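ApRick protease (Rickettsia conorii, PDB 5C9F) probably hydrolyses peptide bonds as a retropepsin-like aspartic protease, this chain being the protease domain from the C-terminal part of a longer protein. Local coordinates at residues E10-R15 and L123-Y128; I23-N28 and V83-E88; D42-K47 and K93-L98; L53-T58 and A76-N81. All blocks are in the same frame, centred on the assembly; numbering follows the deposited sequence.

Contact 1: residues E10-R15 and L123-Y128; sequences EIIIAR and LLILNY
Ile12 and Leu123 cross obliquely, with methyl CG2 of Ile12 lying 4.0 Å from CD2 of Leu123. CG of Leu123 stands anti to its own carbonyl carbon (chi1 -66°); the CD2 branch beyond it also comes within 4.4 Å of Ala14 CB. Farther along the same face, CG1 of Ile12 and CG1 of Ile125 are 4.4 Å apart, and Glu10 lies beside Asn127 while its carboxylate runs off toward a third subunit. Between the side chains, two reciprocal pairs of backbone hydrogen bonds, Ile11 with Leu126 and Ile13 with Leu124, hold strands 10-14 and 123-128 antiparallel. This is the pairing of the chain's N- and C-terminal strands, and Glu10, Ile11 and Ile12 continue the sheet into a strand of the second subunit. On the other face, the CB atoms of Ile11 and Leu126 sit directly across at 4.3 Å, and Ile13 faces Leu124 in the same way; Ile23 and Phe117 pack over this side. The Tyr128 ring reaches the first strand, its CE1 3.7 Å from Glu10 N and 4.3 Å from Ile11 CD1, and its OH makes a weak hydrogen bond to Lys3 of the second subunit.

Contact 2: residues I23-N28 and V83-E88; sequences INAFVN and VVIGKE
Ala25 and Ile85 are pressed together: CB of Ala25 is only 3.4 Å from CG1 of Ile85, closer than carbon atoms usually pack. In Ile85, CG1 is anti to the carbonyl carbon (chi1 -61°), which sets it against the alanine methyl, while CG2 is anti to the backbone N and meets CG2 of Ile23 at 4.0 Å. The Ile23 and Ile85 side chains cross at about a right angle. This buried side faces the terminal strands, with Ile13 packing on Ile23 and Ile11 on Ile85. It runs on to Val27, whose CG1 lies a more relaxed 4.4 Å from CG2 of Val83.

The opposite face is looser. Phe26 and Val84 stand side by side there with CB atoms 4.3 Å apart, but the phenyl ring turns away from the neighbouring strand and remains exposed. Beneath them the two backbones pair antiparallel, Phe26 N bonding to Val84 O at 3.0 Å and Val84 N to Phe26 O at 2.8 Å. These bonds join strands 22-27 and 71-84 in the beta core of the retropepsin-like domain. Past Val84 the chain curls away: Ile85 N bonds to Lys87 O, and Gly86 takes a positive phi at the bend. At the other end, Asn28 OD1 accepts a hydrogen bond from Ser82 N.

Across the contact itself, the polar grip is confined to the two main-chain bonds, and every side chain that touches is hydrocarbon: the strands are held by backbone bonding and buried apolar surface, with no charged pair between them.

Contact 3: residues D42-K47 and K93-L98; sequences DIALTK and KGHVGL
Asp42 reaches His95 just before a parallel strand pairing of the retropepsin-like domain, 43-45 with 93-97, begins, shortly after the Asp-Thr-Gly signature of aspartic proteases. CG of Asp42 is wedged between its backbone N and carbonyl carbon (chi1 65°), and OD2 takes a nearly straight hydrogen bond from His95 ND1 at 2.8 Å. That bond arrives on the syn side, tilted 31° out of the carboxylate plane, while the oxygen lies nearly in the ring plane; carboxylate and ring are turned 39° apart. Asp42 OD1 is bonded to Tyr66 OH, and the Tyr66 ring stacks on His95. Ile43 bonds through both its N and its O, to Lys93 O at 3.2 Å and from His95 N at 2.9 Å. Opposite it, Gly94 brings its CA to 3.0 Å from Ile43 O. Ala44 lies over one face of the His95 ring, its CA in a CH-pi contact 4.1 Å from the centroid. Leu45 N completes the pairing on His95 O, while its side chain turns to the other face with Ile43. After Thr46, which caps the following helix, Lys47 turns toward the partner chain, its CG 3.3 Å from Gly97 O, a buried oxygen with no polar partner.

Contact 4: residues L53-T58 and A76-N81; sequences LGFDLT and APITLN
The Phe55 ring is met obliquely by Ile78 and at its edge by Leu80. Methyl CG2 of Ile78 makes an off-centre CH-pi contact, 4.3 Å from the ring centroid, and is nearest to CE1 at 3.8 Å. Ile78 CG2 sits by Phe55 CE1 and CD1, and Ile78 CD1 reaches Phe55 CE2 at 4.0 Å. CG1 of Ile78 takes the position between the backbone N and the carbonyl carbon (chi1 56°), leaving CG2 anti to the carbonyl carbon and against the ring; an extended chi2 (170°) then carries CD1 to CE2. Near the ring plane lie Leu80 CD2, 4.2 Å from Phe55 CE2, and the backbone oxygen of Thr79. That leucine methyl is shared, since Leu53 CD1 approaches it to 4.1 Å, with the Leu53 and Leu80 side chains crossing at about a right angle.

The side-chain contacts are all apolar, between a loop and a strand whose nearest CA atoms, Phe55 with Ile78, are 9.1 Å apart. The loop is shaped by a Schellman motif that ends helix 47-52: Gly54, with positive phi, is the C-prime residue, Phe55 N bonds to Ala50 O and Gly54 N to Gln51 O. Farther on, Thr58 OG1 donates to Asp56 OD1 at 2.7 Å from above the carboxylate plane.

Strand 71-84 is thus lined on this side by the segment leaving helix 47-52, while Leu45 and Ile43 of strand 43-45 pack on Ile78 and Leu80, and strand 88-97 pairs with it through backbone bonds.

In the fold
Contact 1 joins the two ends of the chain, and the other three lie nested within the loop it closes; contacts 2 and 3 cross along the chain, and contact 4 is nested inside both. The centre of contact 1 is about 14 Å from that of contact 2, which it touches, but about 23 and 28 Å from those of contacts 3 and 4, across the chain's centre. The strands of contacts 2 and 3 and strand 71-84 of contact 4 belong to one mixed sheet, on which loop 53-58 packs; contacts 3 and 4 have centres about 8 Å apart. The terminal strands that bind neighbouring subunits therefore pack on one side of the protease core, away from the His95 region.

Contact 1: residues E10-R15 and L123-Y128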
loop_
_atom_site.group_PDB
_atom_site.type_symbol
_atom_site.label_atom_id
_atom_site.label_comp_id
_atom_site.label_asym_id
_atom_site.label_seq_id
_atom_site.Cartn_x
_atom_site.Cartn_y
_atom_site.Cartn_z
ATOM N N GLU A 10 -2.704 8.687 -2.295
ATOM C CA GLU A 10 -2.132 9.644 -3.193
ATOM C C GLU A 10 -3.004 10.881 -3.316
ATOM O O GLU A 10 -4.247 10.800 -3.225
ATOM C CB GLU A 10 -1.913 9.052 -4.574
ATOM C CG GLU A 10 -3.123 9.094 -5.511
ATOM C CD GLU A 10 -3.435 7.751 -6.136
ATOM O OE1 GLU A 10 -3.512 6.755 -5.383
ATOM O OE2 GLU A 10 -3.642 7.702 -7.357
ATOM N N ILE A 11 -2.334 12.016 -3.506
ATOM C CA ILE A 11 -2.979 13.265 -3.844
ATOM C C ILE A 11 -2.375 13.735 -5.161
ATOM O O ILE A 11 -1.170 13.797 -5.307
ATOM C CB ILE A 11 -2.772 14.307 -2.722
ATOM C CG1 ILE A 11 -3.476 13.837 -1.455
ATOM C CG2 ILE A 11 -3.393 15.633 -3.109
ATOM C CD1 ILE A 11 -2.901 14.446 -0.199
ATOM N N ILE A 12 -3.244 14.109 -6.093
ATOM C CA ILE A 12 -2.826 14.609 -7.398
ATOM C C ILE A 12 -3.429 15.989 -7.604
ATOM O O ILE A 12 -4.630 16.199 -7.388
ATOM C CB ILE A 12 -3.339 13.727 -8.541
ATOM C CG1 ILE A 12 -2.808 12.308 -8.378
ATOM C CG2 ILE A 12 -2.900 14.282 -9.890
ATOM C CD1 ILE A 12 -3.560 11.320 -9.250
ATOM N N ILE A 13 -2.578 16.942 -7.943
ATOM C CA ILE A 13 -2.969 18.332 -8.068
ATOM C C ILE A 13 -2.548 18.839 -9.403
ATOM O O ILE A 13 -1.372 18.689 -9.770
ATOM C CB ILE A 13 -2.377 19.172 -6.932
ATOM C CG1 ILE A 13 -3.134 18.826 -5.641
ATOM C CG2 ILE A 13 -2.589 20.682 -7.171
ATOM C CD1 ILE A 13 -2.328 19.019 -4.411
ATOM N N ALA A 14 -3.494 19.472 -10.122
ATOM C CA ALA A 14 -3.189 20.038 -11.419
ATOM C C ALA A 14 -2.644 21.458 -11.231
ATOM O O ALA A 14 -3.104 22.209 -10.376
ATOM C CB ALA A 14 -4.414 20.032 -12.298
ATOM N N ARG A 15 -1.641 21.797 -12.027
ATOM C CA ARG A 15 -1.033 23.095 -11.969
ATOM C C ARG A 15 -2.122 24.154 -12.277
ATOM O O ARG A 15 -2.905 23.954 -13.115
ATOM C CB ARG A 15 0.093 23.216 -13.000
ATOM C CG ARG A 15 0.948 24.442 -12.755
ATOM C CD ARG A 15 1.997 24.613 -13.848
ATOM N NE ARG A 15 3.011 23.553 -13.859
ATOM C CZ ARG A 15 4.141 23.570 -13.157
ATOM N NH1 ARG A 15 4.366 24.521 -12.251
ATOM N NH2 ARG A 15 5.021 22.577 -13.290
ATOM N N LEU A 123 1.412 18.333 -13.313
ATOM C CA LEU A 123 0.829 17.581 -12.165
ATOM C C LEU A 123 1.786 17.441 -11.023
ATOM O O LEU A 123 2.988 17.228 -11.210
ATOM C CB LEU A 123 0.500 16.155 -12.556
ATOM C CG LEU A 123 -0.573 15.945 -13.574
ATOM C CD1 LEU A 123 -0.670 14.451 -13.887
ATOM C CD2 LEU A 123 -1.909 16.523 -13.086
ATOM N N LEU A 124 1.243 17.583 -9.819
ATOM C CA LEU A 124 2.008 17.356 -8.594
ATOM C C LEU A 124 1.386 16.128 -7.971
ATOM O O LEU A 124 0.173 16.085 -7.775
ATOM C CB LEU A 124 1.889 18.570 -7.691
ATOM C CG LEU A 124 2.125 18.413 -6.159
ATOM C CD1 LEU A 124 3.517 17.978 -5.909
ATOM C CD2 LEU A 124 1.907 19.752 -5.482
ATOM N N ILE A 125 2.215 15.150 -7.630
ATOM C CA ILE A 125 1.737 13.880 -7.110
ATOM C C ILE A 125 2.417 13.619 -5.760
ATOM O O ILE A 125 3.654 13.591 -5.654
ATOM C CB ILE A 125 2.025 12.723 -8.091
ATOM C CG1 ILE A 125 1.390 13.004 -9.464
ATOM C CG2 ILE A 125 1.529 11.414 -7.511
ATOM C CD1 ILE A 125 2.371 13.218 -10.594
ATOM N N LEU A 126 1.598 13.541 -4.720
ATOM C CA LEU A 126 2.071 13.186 -3.370
ATOM C C LEU A 126 1.565 11.768 -3.049
ATOM O O LEU A 126 0.384 11.507 -3.163
ATOM C CB LEU A 126 1.506 14.102 -2.368
ATOM C CG LEU A 126 1.862 15.590 -2.628
ATOM C CD1 LEU A 126 1.112 16.482 -1.681
ATOM C CD2 LEU A 126 3.339 15.839 -2.483
ATOM N N ASN A 127 2.471 10.904 -2.606
ATOM C CA ASN A 127 2.150 9.587 -2.119
ATOM C C ASN A 127 2.522 9.495 -0.646
ATOM O O ASN A 127 3.579 9.965 -0.225
ATOM C CB ASN A 127 2.853 8.554 -3.006
ATOM C CG ASN A 127 2.142 8.400 -4.368
ATOM O OD1 ASN A 127 1.104 7.736 -4.471
ATOM N ND2 ASN A 127 2.714 8.966 -5.399
ATOM N N TYR A 128 1.662 8.867 0.144
ATOM C CA TYR A 128 1.879 8.711 1.578
ATOM C C TYR A 128 1.459 7.352 2.070
ATOM O O TYR A 128 0.697 6.634 1.390
ATOM C CB TYR A 128 1.138 9.797 2.398
ATOM C CG TYR A 128 -0.343 9.756 2.234
ATOM C CD1 TYR A 128 -0.938 10.446 1.196
ATOM C CD2 TYR A 128 -1.159 9.042 3.105
ATOM C CE1 TYR A 128 -2.297 10.383 0.989
ATOM C CE2 TYR A 128 -2.547 8.997 2.930
ATOM C CZ TYR A 128 -3.093 9.681 1.869
ATOM O OH TYR A 128 -4.458 9.661 1.579
#

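Contact 2: residues I23-N28 and V83-E88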
loop_
_atom_site.group_PDB
_atom_site.type_symbol
_atom_site.label_atom_id
_atom_site.label_comp_id
_atom_site.label_asym_id
_atom_site.label_seq_id
_atom_site.Cartn_x
_atom_site.Cartn_y
_atom_site.Cartn_z
ATOM N N ILE A 23 -2.365 23.685 -2.656
ATOM C CA ILE A 23 -2.878 22.557 -1.880
ATOM C C ILE A 23 -3.588 23.063 -0.629
ATOM O O ILE A 23 -3.093 23.949 0.044
ATOM C CB ILE A 23 -1.770 21.650 -1.283
ATOM C CG1 ILE A 23 -0.746 21.241 -2.299
ATOM C CG2 ILE A 23 -2.428 20.407 -0.717
ATOM C CD1 ILE A 23 0.406 20.510 -1.619
ATOM N N ASN A 24 -4.759 22.513 -0.385
ATOM C CA ASN A 24 -5.553 22.802 0.811
ATOM C C ASN A 24 -5.170 21.773 1.869
ATOM O O ASN A 24 -5.071 20.579 1.592
ATOM C CB ASN A 24 -7.041 22.695 0.485
ATOM C CG ASN A 24 -7.503 23.807 -0.391
ATOM O OD1 ASN A 24 -7.155 24.973 -0.173
ATOM N ND2 ASN A 24 -8.241 23.477 -1.405
ATOM N N ALA A 25 -4.805 22.268 3.023
ATOM C CA ALA A 25 -4.474 21.427 4.121
ATOM C C ALA A 25 -5.391 21.798 5.273
ATOM O O ALA A 25 -5.836 22.926 5.367
ATOM C CB ALA A 25 -3.003 21.653 4.481
ATOM N N PHE A 26 -5.563 20.886 6.203
ATOM C CA PHE A 26 -6.193 21.183 7.444
ATOM C C PHE A 26 -5.152 21.306 8.534
ATOM O O PHE A 26 -4.444 20.351 8.862
ATOM C CB PHE A 26 -7.239 20.145 7.792
ATOM C CG PHE A 26 -8.436 20.241 6.906
ATOM C CD1 PHE A 26 -8.407 19.664 5.646
ATOM C CD2 PHE A 26 -9.569 20.955 7.298
ATOM C CE1 PHE A 26 -9.495 19.752 4.797
ATOM C CE2 PHE A 26 -10.672 21.065 6.433
ATOM C CZ PHE A 26 -10.629 20.460 5.185
ATOM N N VAL A 27 -5.015 22.528 9.030
ATOM C CA VAL A 27 -3.969 22.882 10.048
ATOM C C VAL A 27 -4.737 23.133 11.338
ATOM O O VAL A 27 -5.562 24.049 11.394
ATOM C CB VAL A 27 -3.187 24.099 9.603
ATOM C CG1 VAL A 27 -2.097 24.422 10.600
ATOM C CG2 VAL A 27 -2.571 23.873 8.209
ATOM N N ASN A 28 -4.497 22.275 12.344
ATOM C CA ASN A 28 -5.222 22.322 13.600
ATOM C C ASN A 28 -6.724 22.413 13.346
ATOM O O ASN A 28 -7.405 23.280 13.870
ATOM C CB ASN A 28 -4.750 23.502 14.454
ATOM C CG ASN A 28 -3.281 23.452 14.730
ATOM O OD1 ASN A 28 -2.641 22.377 14.655
ATOM N ND2 ASN A 28 -2.700 24.631 15.008
ATOM N N VAL A 83 -1.000 19.124 10.873
ATOM C CA VAL A 83 -1.137 19.487 9.457
ATOM C C VAL A 83 -1.561 18.220 8.721
ATOM O O VAL A 83 -0.792 17.254 8.664
ATOM C CB VAL A 83 0.175 19.992 8.818
ATOM C CG1 VAL A 83 -0.031 20.319 7.329
ATOM C CG2 VAL A 83 0.727 21.256 9.495
ATOM N N VAL A 84 -2.783 18.223 8.191
ATOM C CA VAL A 84 -3.315 17.079 7.494
ATOM C C VAL A 84 -3.359 17.424 6.002
ATOM O O VAL A 84 -4.088 18.355 5.585
ATOM C CB VAL A 84 -4.716 16.702 8.008
ATOM C CG1 VAL A 84 -5.262 15.485 7.248
ATOM C CG2 VAL A 84 -4.671 16.448 9.509
ATOM N N ILE A 85 -2.609 16.650 5.245
ATOM C CA ILE A 85 -2.670 16.625 3.776
ATOM C C ILE A 85 -2.601 15.115 3.403
ATOM O O ILE A 85 -1.513 14.550 3.258
ATOM C CB ILE A 85 -1.441 17.297 3.140
ATOM C CG1 ILE A 85 -1.356 18.781 3.573
ATOM C CG2 ILE A 85 -1.558 17.225 1.613
ATOM C CD1 ILE A 85 -0.047 19.422 3.238
ATOM N N GLY A 86 -3.747 14.468 3.300
ATOM C CA GLY A 86 -3.803 13.012 3.188
ATOM C C GLY A 86 -3.524 12.382 4.539
ATOM O O GLY A 86 -4.433 11.896 5.212
ATOM N N LYS A 87 -2.273 12.395 4.960
ATOM C CA LYS A 87 -1.995 11.948 6.324
ATOM C C LYS A 87 -1.759 13.132 7.232
ATOM O O LYS A 87 -1.523 14.271 6.768
ATOM C CB LYS A 87 -0.798 11.029 6.371
ATOM C CG LYS A 87 0.517 11.633 5.979
ATOM C CD LYS A 87 1.643 10.626 6.180
ATOM C CE LYS A 87 2.192 10.642 7.584
ATOM N NZ LYS A 87 3.021 9.419 7.784
ATOM N N GLU A 88 -1.774 12.828 8.532
ATOM C CA GLU A 88 -1.579 13.821 9.559
ATOM C C GLU A 88 -0.115 13.925 9.881
ATOM O O GLU A 88 0.502 12.956 10.215
ATOM C CB GLU A 88 -2.339 13.464 10.800
ATOM C CG GLU A 88 -2.184 14.566 11.828
ATOM C CD GLU A 88 -3.069 14.377 13.038
ATOM O OE1 GLU A 88 -3.654 13.298 13.210
ATOM O OE2 GLU A 88 -3.188 15.326 13.815
#

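Contact 3: residues D42-K47 and K93-L98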
loop_
_atom_site.group_PDB
_atom_site.type_symbol
_atom_site.label_atom_id
_atom_site.label_comp_id
_atom_site.label_asym_id
_atom_site.label_seq_id
_atom_site.Cartn_x
_atom_site.Cartn_y
_atom_site.Cartn_z
ATOM N N ASP A 42 10.674 25.754 5.731
ATOM C CA ASP A 42 9.526 25.549 6.649
ATOM C C ASP A 42 8.331 26.252 6.080
ATOM O O ASP A 42 8.429 26.976 5.037
ATOM C CB ASP A 42 9.870 25.950 8.113
ATOM C CG ASP A 42 10.157 27.436 8.266
ATOM O OD1 ASP A 42 10.827 28.026 7.416
ATOM O OD2 ASP A 42 9.674 28.075 9.212
ATOM N N ILE A 43 7.172 25.974 6.660
ATOM C CA ILE A 43 5.952 26.648 6.235
ATOM C C ILE A 43 6.018 28.124 6.526
ATOM O O ILE A 43 6.485 28.552 7.624
ATOM C CB ILE A 43 4.753 26.058 6.919
ATOM C CG1 ILE A 43 4.426 24.726 6.255
ATOM C CG2 ILE A 43 3.539 26.989 6.849
ATOM C CD1 ILE A 43 3.399 23.943 6.993
ATOM N N ALA A 44 5.575 28.905 5.562
ATOM C CA ALA A 44 5.445 30.350 5.766
ATOM C C ALA A 44 3.969 30.735 5.792
ATOM O O ALA A 44 3.263 30.571 4.817
ATOM C CB ALA A 44 6.170 31.090 4.651
ATOM N N LEU A 45 3.486 31.204 6.925
ATOM C CA LEU A 45 2.092 31.567 7.045
ATOM C C LEU A 45 1.902 33.071 6.876
ATOM O O LEU A 45 2.636 33.861 7.456
ATOM C CB LEU A 45 1.550 31.175 8.426
ATOM C CG LEU A 45 1.177 29.804 8.867
ATOM C CD1 LEU A 45 0.499 29.913 10.226
ATOM C CD2 LEU A 45 0.224 29.178 7.852
ATOM N N THR A 46 0.854 33.457 6.177
ATOM C CA THR A 46 0.487 34.851 6.145
ATOM C C THR A 46 0.055 35.255 7.527
ATOM O O THR A 46 -0.399 34.446 8.336
ATOM C CB THR A 46 -0.680 35.154 5.160
ATOM O OG1 THR A 46 -1.864 34.456 5.590
ATOM C CG2 THR A 46 -0.322 34.708 3.756
ATOM N N LYS A 47 0.151 36.543 7.803
ATOM C CA LYS A 47 -0.426 37.065 9.053
ATOM C C LYS A 47 -1.905 36.711 9.214
ATOM O O LYS A 47 -2.385 36.276 10.334
ATOM C CB LYS A 47 -0.243 38.619 9.126
ATOM C CG LYS A 47 1.193 39.068 9.268
ATOM C CD LYS A 47 1.273 40.529 9.778
ATOM C CE LYS A 47 0.420 41.540 8.960
ATOM N NZ LYS A 47 1.095 42.844 8.602
ATOM N N LYS A 93 7.131 22.671 11.591
ATOM C CA LYS A 93 7.761 23.994 11.770
ATOM C C LYS A 93 7.181 24.978 10.792
ATOM O O LYS A 93 7.019 24.686 9.595
ATOM C CB LYS A 93 9.275 23.873 11.510
ATOM C CG LYS A 93 10.172 24.685 12.427
ATOM C CD LYS A 93 11.559 24.907 11.805
ATOM C CE LYS A 93 12.437 25.818 12.651
ATOM N NZ LYS A 93 13.016 25.110 13.829
ATOM N N GLY A 94 7.016 26.210 11.268
ATOM C CA GLY A 94 6.628 27.307 10.397
ATOM C C GLY A 94 7.081 28.614 10.954
ATOM O O GLY A 94 7.757 28.682 11.987
ATOM N N HIS A 95 6.741 29.682 10.266
ATOM C CA HIS A 95 6.999 30.984 10.776
ATOM C C HIS A 95 5.983 31.929 10.177
ATOM O O HIS A 95 5.344 31.619 9.179
ATOM C CB HIS A 95 8.405 31.469 10.400
ATOM C CG HIS A 95 8.605 31.619 8.919
ATOM N ND1 HIS A 95 9.149 30.622 8.154
ATOM C CD2 HIS A 95 8.378 32.662 8.071
ATOM C CE1 HIS A 95 9.248 31.033 6.897
ATOM N NE2 HIS A 95 8.784 32.259 6.818
ATOM N N VAL A 96 5.781 33.047 10.848
ATOM C CA VAL A 96 4.908 34.105 10.322
ATOM C C VAL A 96 5.654 35.397 10.115
ATOM O O VAL A 96 6.360 35.877 11.018
ATOM C CB VAL A 96 3.588 34.256 11.116
ATOM C CG1 VAL A 96 3.674 33.731 12.512
ATOM C CG2 VAL A 96 3.025 35.636 11.019
ATOM N N GLY A 97 5.520 35.930 8.904
ATOM C CA GLY A 97 6.160 37.160 8.529
ATOM C C GLY A 97 5.344 38.376 9.026
ATOM O O GLY A 97 4.311 38.229 9.679
ATOM N N LEU A 98 5.829 39.571 8.724
ATOM C CA LEU A 98 5.207 40.849 9.140
ATOM C C LEU A 98 4.297 41.382 8.071
ATOM O O LEU A 98 3.554 42.329 8.300
ATOM C CB LEU A 98 6.276 41.887 9.494
ATOM C CG LEU A 98 6.995 41.697 10.835
ATOM C CD1 LEU A 98 8.085 42.738 11.062
ATOM C CD2 LEU A 98 5.957 41.758 11.964
#

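Contact 4: residues L53-T58 and A76-N81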
loop_
_atom_site.group_PDB
_atom_site.type_symbol
_atom_site.label_atom_id
_atom_site.label_comp_id
_atom_site.label_asym_id
_atom_site.label_seq_id
_atom_site.Cartn_x
_atom_site.Cartn_y
_atom_site.Cartn_z
ATOM N N LEU A 53 -5.610 30.766 12.759
ATOM C CA LEU A 53 -5.191 29.641 13.560
ATOM C C LEU A 53 -5.059 30.025 15.043
ATOM O O LEU A 53 -4.650 29.200 15.873
ATOM C CB LEU A 53 -3.860 29.087 13.049
ATOM C CG LEU A 53 -3.981 28.438 11.665
ATOM C CD1 LEU A 53 -2.622 28.022 11.168
ATOM C CD2 LEU A 53 -4.942 27.246 11.619
ATOM N N GLY A 54 -5.443 31.241 15.385
ATOM C CA GLY A 54 -5.507 31.675 16.802
ATOM C C GLY A 54 -4.188 32.201 17.326
ATOM O O GLY A 54 -4.062 32.387 18.513
ATOM N N PHE A 55 -3.204 32.443 16.459
ATOM C CA PHE A 55 -1.973 33.060 16.907
ATOM C C PHE A 55 -2.210 34.553 17.203
ATOM O O PHE A 55 -2.945 35.223 16.508
ATOM C CB PHE A 55 -0.882 32.884 15.889
ATOM C CG PHE A 55 -0.337 31.503 15.838
ATOM C CD1 PHE A 55 0.523 31.056 16.825
ATOM C CD2 PHE A 55 -0.743 30.623 14.879
ATOM C CE1 PHE A 55 1.026 29.773 16.808
ATOM C CE2 PHE A 55 -0.247 29.332 14.846
ATOM C CZ PHE A 55 0.618 28.886 15.828
ATOM N N ASP A 56 -1.688 35.019 18.327
ATOM C CA ASP A 56 -1.782 36.434 18.705
ATOM C C ASP A 56 -0.529 37.065 18.225
ATOM O O ASP A 56 0.558 36.836 18.802
ATOM C CB ASP A 56 -1.916 36.580 20.228
ATOM C CG ASP A 56 -2.009 38.045 20.680
ATOM O OD1 ASP A 56 -1.648 38.961 19.908
ATOM O OD2 ASP A 56 -2.443 38.257 21.828
ATOM N N LEU A 57 -0.651 37.860 17.166
ATOM C CA LEU A 57 0.553 38.337 16.465
ATOM C C LEU A 57 1.368 39.260 17.377
ATOM O O LEU A 57 2.570 39.306 17.242
ATOM C CB LEU A 57 0.194 39.109 15.199
ATOM C CG LEU A 57 -0.021 38.378 13.874
ATOM C CD1 LEU A 57 -0.129 36.870 13.973
ATOM C CD2 LEU A 57 -1.214 39.003 13.182
ATOM N N THR A 58 0.725 39.923 18.329
ATOM C CA THR A 58 1.464 40.779 19.273
ATOM C C THR A 58 2.309 39.998 20.295
ATOM O O THR A 58 3.238 40.564 20.857
ATOM C CB THR A 58 0.519 41.710 20.073
ATOM O OG1 THR A 58 -0.236 40.940 21.032
ATOM C CG2 THR A 58 -0.422 42.434 19.134
ATOM N N ALA A 76 8.436 35.344 13.014
ATOM C CA ALA A 76 8.292 34.651 14.295
ATOM C C ALA A 76 8.161 33.175 14.010
ATOM O O ALA A 76 7.292 32.751 13.227
ATOM C CB ALA A 76 7.063 35.142 15.057
ATOM N N PRO A 77 9.008 32.358 14.638
ATOM C CA PRO A 77 8.885 30.915 14.476
ATOM C C PRO A 77 7.685 30.385 15.225
ATOM O O PRO A 77 7.381 30.892 16.276
ATOM C CB PRO A 77 10.193 30.376 15.095
ATOM C CG PRO A 77 10.647 31.447 16.010
ATOM C CD PRO A 77 10.197 32.735 15.424
ATOM N N ILE A 78 6.999 29.389 14.655
ATOM C CA ILE A 78 5.877 28.729 15.287
ATOM C C ILE A 78 5.989 27.247 15.029
ATOM O O ILE A 78 6.723 26.815 14.149
ATOM C CB ILE A 78 4.531 29.248 14.773
ATOM C CG1 ILE A 78 4.456 29.117 13.236
ATOM C CG2 ILE A 78 4.317 30.729 15.194
ATOM C CD1 ILE A 78 3.101 29.373 12.663
ATOM N N THR A 79 5.199 26.485 15.765
ATOM C CA THR A 79 5.023 25.049 15.524
ATOM C C THR A 79 3.541 24.720 15.354
ATOM O O THR A 79 2.724 25.192 16.099
ATOM C CB THR A 79 5.595 24.236 16.689
ATOM O OG1 THR A 79 6.987 24.546 16.804
ATOM C CG2 THR A 79 5.418 22.758 16.445
ATOM N N LEU A 80 3.223 23.993 14.290
ATOM C CA LEU A 80 1.861 23.660 13.975
ATOM C C LEU A 80 1.593 22.245 14.514
ATOM O O LEU A 80 2.199 21.275 14.099
ATOM C CB LEU A 80 1.638 23.764 12.510
ATOM C CG LEU A 80 1.860 25.179 11.917
ATOM C CD1 LEU A 80 1.882 25.077 10.412
ATOM C CD2 LEU A 80 0.819 26.173 12.331
ATOM N N ASN A 81 0.692 22.153 15.466
ATOM C CA ASN A 81 0.419 20.884 16.125
ATOM C C ASN A 81 0.027 19.815 15.129
ATOM O O ASN A 81 0.527 18.703 15.199
ATOM C CB ASN A 81 -0.697 21.039 17.165
ATOM C CG ASN A 81 -0.302 21.965 18.293
ATOM O OD1 ASN A 81 0.851 22.050 18.659
ATOM N ND2 ASN A 81 -1.272 22.678 18.837
#